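Local coordinates for DUF3201 domain-containing protein (Pyrococcus furiosus, PDB 1YB3) that is of unknown function, belongs to the DUF3201 family and comes from a hyperthermophilic archaeon, at residues A[23-28]-A[66-71]; A[48-53]-A[59-64]. All coordinates share one frame; numbering follows the deposited sequence.

Contact 1: A[23-28]-A[66-71]; sequences GDIFEL and PAFAVK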
# COMPACT_ATOMS: atom_id res chain seq x y z
N GLY A 23 -7.25 -8.46 -14.54
CA GLY A 23 -8.33 -7.67 -15.15
C GLY A 23 -8.69 -6.46 -14.30
O GLY A 23 -8.85 -5.35 -14.81
N ASP A 24 -8.77 -6.68 -12.99
CA ASP A 24 -9.11 -5.59 -12.06
C ASP A 24 -8.06 -4.48 -12.06
O ASP A 24 -8.43 -3.30 -11.92
CB ASP A 24 -9.31 -6.12 -10.63
CG ASP A 24 -10.67 -6.80 -10.43
OD1 ASP A 24 -11.42 -7.01 -11.41
OD2 ASP A 24 -10.98 -7.14 -9.26
N ILE A 25 -6.77 -4.82 -12.14
CA ILE A 25 -5.73 -3.79 -12.14
C ILE A 25 -5.62 -3.04 -13.47
O ILE A 25 -5.41 -1.81 -13.50
CB ILE A 25 -4.35 -4.30 -11.64
CG1 ILE A 25 -4.42 -4.59 -10.14
CG2 ILE A 25 -3.23 -3.29 -11.88
CD1 ILE A 25 -4.73 -3.35 -9.27
N PHE A 26 -5.80 -3.75 -14.58
CA PHE A 26 -5.83 -3.04 -15.86
C PHE A 26 -6.99 -2.02 -15.84
O PHE A 26 -6.82 -0.87 -16.27
CB PHE A 26 -5.92 -4.01 -17.04
CG PHE A 26 -4.65 -4.80 -17.27
CD1 PHE A 26 -3.43 -4.15 -17.49
CD2 PHE A 26 -4.67 -6.20 -17.27
CE1 PHE A 26 -2.25 -4.88 -17.69
CE2 PHE A 26 -3.49 -6.94 -17.48
CZ PHE A 26 -2.29 -6.28 -17.68
N GLU A 27 -8.13 -2.44 -15.29
CA GLU A 27 -9.32 -1.58 -15.20
C GLU A 27 -9.08 -0.40 -14.26
O GLU A 27 -9.38 0.76 -14.59
CB GLU A 27 -10.53 -2.40 -14.72
CG GLU A 27 -11.81 -1.57 -14.50
CD GLU A 27 -12.98 -2.42 -14.00
OE1 GLU A 27 -13.93 -2.65 -14.80
OE2 GLU A 27 -12.94 -2.88 -12.83
N LEU A 28 -8.52 -0.70 -13.08
CA LEU A 28 -8.30 0.33 -12.06
C LEU A 28 -7.28 1.36 -12.51
O LEU A 28 -7.42 2.56 -12.18
CB LEU A 28 -7.87 -0.30 -10.73
CG LEU A 28 -7.66 0.64 -9.55
CD1 LEU A 28 -8.97 1.41 -9.23
CD2 LEU A 28 -7.17 -0.18 -8.36
N PRO A 66 0.49 -7.67 -10.59
CA PRO A 66 0.41 -6.37 -11.30
C PRO A 66 0.44 -5.16 -10.36
O PRO A 66 -0.12 -5.20 -9.27
CB PRO A 66 -0.92 -6.46 -12.06
CG PRO A 66 -1.80 -7.32 -11.14
CD PRO A 66 -0.84 -8.31 -10.45
N ALA A 67 1.12 -4.09 -10.78
CA ALA A 67 1.11 -2.84 -10.01
C ALA A 67 1.40 -1.69 -10.95
O ALA A 67 2.07 -1.87 -11.96
CB ALA A 67 2.13 -2.89 -8.85
N PHE A 68 0.94 -0.49 -10.60
CA PHE A 68 1.27 0.71 -11.39
C PHE A 68 1.63 1.85 -10.46
O PHE A 68 1.02 2.00 -9.40
CB PHE A 68 0.14 1.11 -12.36
CG PHE A 68 -1.20 1.38 -11.71
CD1 PHE A 68 -1.56 2.69 -11.34
CD2 PHE A 68 -2.11 0.33 -11.49
CE1 PHE A 68 -2.82 2.94 -10.77
CE2 PHE A 68 -3.35 0.58 -10.92
CZ PHE A 68 -3.70 1.91 -10.53
N ALA A 69 2.64 2.63 -10.85
CA ALA A 69 3.10 3.80 -10.08
C ALA A 69 2.11 4.96 -10.14
O ALA A 69 1.47 5.21 -11.19
CB ALA A 69 4.45 4.27 -10.65
N VAL A 70 2.00 5.66 -9.01
CA VAL A 70 1.30 6.94 -8.90
C VAL A 70 2.31 7.89 -8.25
O VAL A 70 2.63 7.73 -7.09
CB VAL A 70 0.03 6.85 -8.03
CG1 VAL A 70 -0.70 8.23 -7.99
CG2 VAL A 70 -0.94 5.74 -8.52
N LYS A 71 2.83 8.83 -9.02
CA LYS A 71 3.89 9.72 -8.52
C LYS A 71 3.27 10.83 -7.67
O LYS A 71 2.18 11.29 -7.98
CB LYS A 71 4.67 10.30 -9.67
CG LYS A 71 5.28 9.24 -10.59
CD LYS A 71 6.27 9.88 -11.54
CE LYS A 71 6.99 8.82 -12.34
NZ LYS A 71 8.17 9.43 -13.02
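Ile25 of helix 23-28 packs against two residues of strand 66-71, Pro66 and Phe68, which point to the same side of the strand. The tight part is here. Ile25 CG1 meets the proline ring at Pro66 CG, 3.9 Å away. The other branch carries on along the strand: Ile25 CG2 lies 3.8 Å from Phe68 CD2, at the edge of the ring and in its plane. With CG1 beside the backbone N (chi1 -70°) and CG2 anti to it, the first branch faces the proline and the second the phenylalanine. The Leu28 side is looser: Leu28 CG stays 4.3 Å from Phe68 CZ. The axes of segments 23-28 and 66-71 run almost parallel, 16° apart, and approach to 8.5 Å. Were the ring of Phe68 cut back to an alanine here, Ile25 CG2 and Leu28 would probably lose their aromatic neighbour and a gap would open between helix and strand. Phe83 and Val44 also pack on Ile25, and Leu32 on Phe68. Phe26 points away from the strand and is exposed; Glu27 OE2 forms a salt bridge with Lys155. The touching side chains are all apolar and buried, so the helix is held on the sheet here by hydrophobic packing and shape.

Contact 2: A[48-53]-A[59-64]; sequences FNAYLY and EEMKYP
Phe48 lies side by side with Pro64, and Pro64 CB rests over one face of the ring in a CH-pi contact, 3.7 Å from the centroid. Lys62 O comes to the ring edge. Next, Asn49 N gives a weak hydrogen bond to Met61 O. Its OD1 accepts a hydrogen bond from water 1, which also donates one to Lys62 O and so ties the two segments together. Ala50 O receives a much straighter bond from Met61 N (2.8 Å, 167°). Ala50 CB touches the selenomethionine methyl, Met61 CE, at 3.6 Å.

Tyr51 forms an antiparallel non-hydrogen-bonded pair with Glu60. Glu60 CB stands over the centre of the Tyr51 ring, 3.9 Å from the centroid, and the carboxylate is turned only 16° from the ring plane. With Glu60 CG anti to the backbone N (chi1 -168°) and the chain extended beyond CG, the carboxylate is carried past the ring. Leu52 and Glu59 form the hydrogen-bonded pair, with two backbone bonds of 2.9 Å, Leu52 N to Glu59 O and Glu59 N to Leu52 O. Leu52 CD2 reaches Met61 CG at 3.5 Å, the two side chains crossing at about a right angle.

This is the base of the beta hairpin of strands 51-54 and 57-60. Leu52 and Met61 pack on Thr79 of strand 74-79, Tyr51 stacks with Phe117, and Asn116 ND2 hydrogen-bonds to Tyr51 O.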
# COMPACT_ATOMS: atom_id res chain seq x y z
N PHE A 48 7.95 -8.95 -9.37
CA PHE A 48 8.33 -10.28 -8.90
C PHE A 48 9.01 -10.20 -7.53
O PHE A 48 9.64 -9.19 -7.21
CB PHE A 48 9.33 -10.93 -9.87
CG PHE A 48 8.79 -11.23 -11.25
CD1 PHE A 48 8.44 -12.53 -11.61
CD2 PHE A 48 8.66 -10.22 -12.20
CE1 PHE A 48 7.95 -12.81 -12.90
CE2 PHE A 48 8.17 -10.48 -13.48
CZ PHE A 48 7.81 -11.78 -13.84
N ASN A 49 8.91 -11.28 -6.75
CA ASN A 49 9.69 -11.47 -5.51
C ASN A 49 9.29 -10.60 -4.31
O ASN A 49 10.02 -10.50 -3.32
CB ASN A 49 11.20 -11.38 -5.79
CG ASN A 49 11.65 -12.34 -6.88
OD1 ASN A 49 11.09 -13.44 -7.02
ND2 ASN A 49 12.64 -11.94 -7.65
N ALA A 50 8.11 -10.01 -4.41
CA ALA A 50 7.53 -9.25 -3.32
C ALA A 50 6.96 -10.21 -2.27
O ALA A 50 6.57 -11.34 -2.60
CB ALA A 50 6.41 -8.34 -3.87
N TYR A 51 6.91 -9.78 -1.00
CA TYR A 51 6.36 -10.63 0.05
C TYR A 51 4.93 -10.20 0.36
O TYR A 51 4.59 -9.01 0.21
CB TYR A 51 7.19 -10.52 1.33
CG TYR A 51 8.53 -11.25 1.34
CD1 TYR A 51 8.75 -12.33 2.21
CD2 TYR A 51 9.57 -10.85 0.51
CE1 TYR A 51 9.99 -12.99 2.24
CE2 TYR A 51 10.80 -11.51 0.53
CZ TYR A 51 10.99 -12.57 1.41
OH TYR A 51 12.21 -13.21 1.43
N LEU A 52 4.10 -11.13 0.81
CA LEU A 52 2.83 -10.76 1.41
C LEU A 52 2.63 -11.46 2.74
O LEU A 52 3.22 -12.51 3.01
CB LEU A 52 1.64 -10.95 0.45
CG LEU A 52 1.03 -12.34 0.30
CD1 LEU A 52 -0.26 -12.28 -0.53
CD2 LEU A 52 2.02 -13.29 -0.32
N TYR A 53 1.82 -10.85 3.59
CA TYR A 53 1.58 -11.34 4.92
C TYR A 53 0.39 -12.29 4.89
O TYR A 53 -0.77 -11.85 4.83
CB TYR A 53 1.31 -10.16 5.87
CG TYR A 53 1.48 -10.48 7.34
CD1 TYR A 53 2.75 -10.70 7.89
CD2 TYR A 53 0.37 -10.56 8.19
CE1 TYR A 53 2.91 -10.98 9.25
CE2 TYR A 53 0.51 -10.84 9.54
CZ TYR A 53 1.78 -11.06 10.06
OH TYR A 53 1.92 -11.34 11.40
N GLU A 59 5.53 -14.14 3.37
CA GLU A 59 5.86 -15.20 2.40
C GLU A 59 6.19 -14.60 1.05
O GLU A 59 5.45 -13.73 0.57
CB GLU A 59 4.67 -16.14 2.22
CG GLU A 59 4.16 -16.82 3.48
CD GLU A 59 5.05 -17.95 3.95
OE1 GLU A 59 5.93 -18.39 3.18
OE2 GLU A 59 4.87 -18.40 5.10
N GLU A 60 7.27 -15.06 0.42
CA GLU A 60 7.67 -14.51 -0.87
C GLU A 60 6.82 -15.02 -2.03
O GLU A 60 6.56 -16.21 -2.14
CB GLU A 60 9.16 -14.78 -1.15
CG GLU A 60 9.69 -14.00 -2.32
CD GLU A 60 11.15 -14.27 -2.61
OE1 GLU A 60 11.79 -14.98 -1.80
OE2 GLU A 60 11.65 -13.78 -3.64
N MSE A 61 6.39 -14.10 -2.87
CA MSE A 61 5.74 -14.44 -4.13
C MSE A 61 6.80 -14.48 -5.22
O MSE A 61 7.25 -13.44 -5.69
CB MSE A 61 4.67 -13.40 -4.50
CG MSE A 61 3.62 -13.23 -3.44
SE MSE A 61 2.28 -11.83 -3.91
CE MSE A 61 3.36 -10.24 -3.44
N LYS A 62 7.21 -15.68 -5.63
CA LYS A 62 8.16 -15.79 -6.74
C LYS A 62 7.47 -15.54 -8.10
O LYS A 62 8.12 -15.34 -9.13
CB LYS A 62 8.85 -17.16 -6.73
CG LYS A 62 9.36 -17.61 -5.37
CD LYS A 62 10.76 -17.09 -5.06
CE LYS A 62 11.36 -17.85 -3.89
NZ LYS A 62 12.85 -17.80 -3.87
N TYR A 63 6.14 -15.57 -8.09
CA TYR A 63 5.33 -15.20 -9.23
C TYR A 63 5.10 -13.66 -9.30
O TYR A 63 5.22 -12.99 -8.29
CB TYR A 63 3.99 -15.91 -9.13
CG TYR A 63 3.23 -15.69 -7.84
CD1 TYR A 63 2.25 -14.67 -7.75
CD2 TYR A 63 3.43 -16.52 -6.73
CE1 TYR A 63 1.52 -14.49 -6.59
CE2 TYR A 63 2.70 -16.33 -5.55
CZ TYR A 63 1.75 -15.31 -5.49
OH TYR A 63 1.03 -15.14 -4.33
N PRO A 64 4.79 -13.14 -10.50
CA PRO A 64 4.58 -11.69 -10.63
C PRO A 64 3.19 -11.32 -10.16
O PRO A 64 2.27 -12.13 -10.17
CB PRO A 64 4.66 -11.47 -12.13
CG PRO A 64 4.11 -12.75 -12.72
CD PRO A 64 4.67 -13.81 -11.81
O HOH W 1 10.77 -14.92 -9.32
O HOH W 2 5.72 -10.46 -6.66
O HOH W 3 11.79 -16.51 0.43

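Segment 59-64 runs straight into 66-71, with one residue between them, and contact 2 is nested inside the loop that contact 1 closes. Their centres are about 17 Å apart, and the segments of one do not otherwise touch those of the other. Contact 1 is buried and apolar, joining helix 11-35 to the seven-stranded antiparallel sheet. Contact 2 lies at the surface and combines backbone bonds, waters and side-chain packing in a separate two-stranded hairpin. This hairpin is inserted between neighbouring strands 40-47 and 65-71. Strand 74-79 is common ground: Ala78 and Val76 pack at contact 1, and Thr79 at contact 2. The function is unknown, so neither contact can be tied to an active site or ligand.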